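Local coordinates for regulator of Ty1 transposition protein 107 (Saccharomyces cerevisiae, PDB 3T7K) that binds phosphorylated histone H2A through its C-terminal tandem BRCT repeats during DNA damage repair, at residues V147-G152 against V202-Q207. Residues are numbered along the deposited sequence; the frame is centred on the assembly and turned at random.
Sequences VNDIPG and VTKASQ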
loop_
_atom_site.group_PDB
_atom_site.type_symbol
_atom_site.label_atom_id
_atom_site.label_comp_id
_atom_site.label_asym_id
_atom_site.label_seq_id
_atom_site.Cartn_x
_atom_site.Cartn_y
_atom_site.Cartn_z
ATOM N N VAL C 147 -23.811 22.013 4.201
ATOM C CA VAL C 147 -24.749 22.535 5.167
ATOM C C VAL C 147 -24.886 21.562 6.321
ATOM O O VAL C 147 -24.876 20.336 6.130
ATOM C CB VAL C 147 -26.134 22.816 4.553
ATOM C CG1 VAL C 147 -26.045 23.950 3.561
ATOM C CG2 VAL C 147 -26.703 21.558 3.904
ATOM N N ASN C 148 -25.000 22.124 7.519
ATOM C CA ASN C 148 -25.027 21.347 8.751
ATOM C C ASN C 148 -26.237 20.440 8.855
ATOM O O ASN C 148 -26.209 19.460 9.591
ATOM C CB ASN C 148 -24.980 22.274 9.973
ATOM C CG ASN C 148 -24.477 21.568 11.219
ATOM O OD1 ASN C 148 -24.241 20.363 11.204
ATOM N ND2 ASN C 148 -24.309 22.317 12.305
ATOM N N ASP C 149 -27.297 20.763 8.125
ATOM C CA ASP C 149 -28.534 19.988 8.207
ATOM C C ASP C 149 -28.654 18.926 7.119
ATOM O O ASP C 149 -29.762 18.539 6.738
ATOM C CB ASP C 149 -29.762 20.909 8.175
ATOM C CG ASP C 149 -29.999 21.527 6.810
ATOM O OD1 ASP C 149 -30.975 22.300 6.670
ATOM O OD2 ASP C 149 -29.211 21.253 5.876
ATOM N N ILE C 150 -27.517 18.469 6.606
ATOM C CA ILE C 150 -27.528 17.435 5.584
ATOM C C ILE C 150 -27.951 16.107 6.212
ATOM O O ILE C 150 -27.417 15.705 7.243
ATOM C CB ILE C 150 -26.147 17.303 4.884
ATOM C CG1 ILE C 150 -26.280 16.534 3.566
ATOM C CG2 ILE C 150 -25.112 16.668 5.814
ATOM C CD1 ILE C 150 -26.781 17.368 2.381
ATOM N N PRO C 151 -28.952 15.448 5.614
ATOM C CA PRO C 151 -29.411 14.109 6.005
ATOM C C PRO C 151 -28.289 13.068 6.011
ATOM O O PRO C 151 -27.611 12.874 5.000
ATOM C CB PRO C 151 -30.461 13.768 4.936
ATOM C CG PRO C 151 -30.382 14.878 3.906
ATOM C CD PRO C 151 -29.850 16.062 4.626
ATOM N N GLY C 152 -28.122 12.398 7.147
ATOM C CA GLY C 152 -27.015 11.482 7.367
ATOM C C GLY C 152 -26.062 12.112 8.366
ATOM O O GLY C 152 -25.343 11.420 9.103
ATOM N N VAL C 202 -26.004 21.292 -0.589
ATOM C CA VAL C 202 -27.097 21.897 0.140
ATOM C C VAL C 202 -28.306 20.992 0.171
ATOM O O VAL C 202 -28.362 19.993 -0.543
ATOM C CB VAL C 202 -27.487 23.282 -0.456
ATOM C CG1 VAL C 202 -26.317 24.251 -0.344
ATOM C CG2 VAL C 202 -27.942 23.142 -1.893
ATOM N N THR C 203 -29.260 21.362 1.019
ATOM C CA THR C 203 -30.519 20.653 1.191
ATOM C C THR C 203 -31.706 21.440 0.617
ATOM O O THR C 203 -32.547 20.878 -0.084
ATOM C CB THR C 203 -30.793 20.403 2.691
ATOM O OG1 THR C 203 -29.815 19.492 3.218
ATOM C CG2 THR C 203 -32.188 19.832 2.893
ATOM N N LYS C 204 -31.764 22.740 0.902
ATOM C CA LYS C 204 -32.960 23.533 0.603
ATOM C C LYS C 204 -32.748 24.617 -0.454
ATOM O O LYS C 204 -31.657 25.173 -0.579
ATOM C CB LYS C 204 -33.481 24.210 1.876
ATOM C CG LYS C 204 -33.818 23.277 3.018
ATOM C CD LYS C 204 -34.083 24.078 4.296
ATOM C CE LYS C 204 -35.070 25.204 4.037
ATOM N NZ LYS C 204 -35.266 26.097 5.217
ATOM N N ALA C 205 -33.811 24.935 -1.189
ATOM C CA ALA C 205 -33.793 26.056 -2.115
ATOM C C ALA C 205 -33.556 27.334 -1.318
ATOM O O ALA C 205 -33.005 28.311 -1.828
ATOM C CB ALA C 205 -35.102 26.137 -2.873
ATOM N N SER C 206 -33.971 27.315 -0.059
ATOM C CA SER C 206 -33.777 28.456 0.826
ATOM C C SER C 206 -32.291 28.722 1.011
ATOM O O SER C 206 -31.884 29.828 1.380
ATOM C CB SER C 206 -34.414 28.183 2.190
ATOM O OG SER C 206 -33.445 27.782 3.148
ATOM N N GLN C 207 -31.481 27.698 0.757
ATOM C CA GLN C 207 -30.045 27.811 0.968
ATOM C C GLN C 207 -29.345 28.254 -0.309
ATOM O O GLN C 207 -28.364 28.997 -0.265
ATOM C CB GLN C 207 -29.472 26.489 1.476
ATOM C CG GLN C 207 -29.922 26.136 2.886
ATOM C CD GLN C 207 -29.708 24.669 3.216
ATOM O OE1 GLN C 207 -29.750 23.805 2.332
ATOM N NE2 GLN C 207 -29.474 24.381 4.493
#
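Val-147, which ends strand 143-147, and Val-202, which follows the neighbouring parallel strand 198-201, lie with their CA atoms 5.6 Å apart, after which the chain turns through a type I beta turn, Val-147 to Ile-150, on one side and enters helix 205-218 on the other. The turn carries Asp-149 toward the second segment, where one carboxylate oxygen takes two bonds, one of them weak. Thr-203 OG1 donates to Asp-149 OD2 over 3.2 Å, from above the carboxylate plane and 48° out of it. Gln-207 NE2 makes a weak but nearly straight bond to the same Asp-149 OD2, 3.4 Å long with an N-H...O angle of 168°; the two side chains meet tip to tip, their carboxylate and amide planes 52° apart. The other end of the amide is fixed by its own segment: Gln-207 OE1 accepts from Thr-203 N at 2.8 Å, in the carbonyl plane, and from Lys-204 N at 2.7 Å, from above that plane. Lys-204 is the N-cap residue, and Gln-207, three residues on, reaches back to its N-H with CD trans along the chain. Beside the amide, Val-147 CG1 touches Gln-207 NE2 at 3.6 Å; its apolar partner is Val-202 CG1 at 3.9 Å, with Phe-211 of helix 205-218 touching both valines. Ile-150 CD1 and Pro-151 CD approach Thr-203 OG1, while Ile-150 also leans on Ile-157 of helix 154-163. In this second BRCT repeat the contact thus joins the loop after strand 143-147 to the start of helix 205-218, which follows 198-201, its neighbour in the sheet. With both OE1 bonds orienting the amide, NE2 is presented to Asp-149, whose negative charge near the helix N-terminus would probably be favoured by the helix dipole.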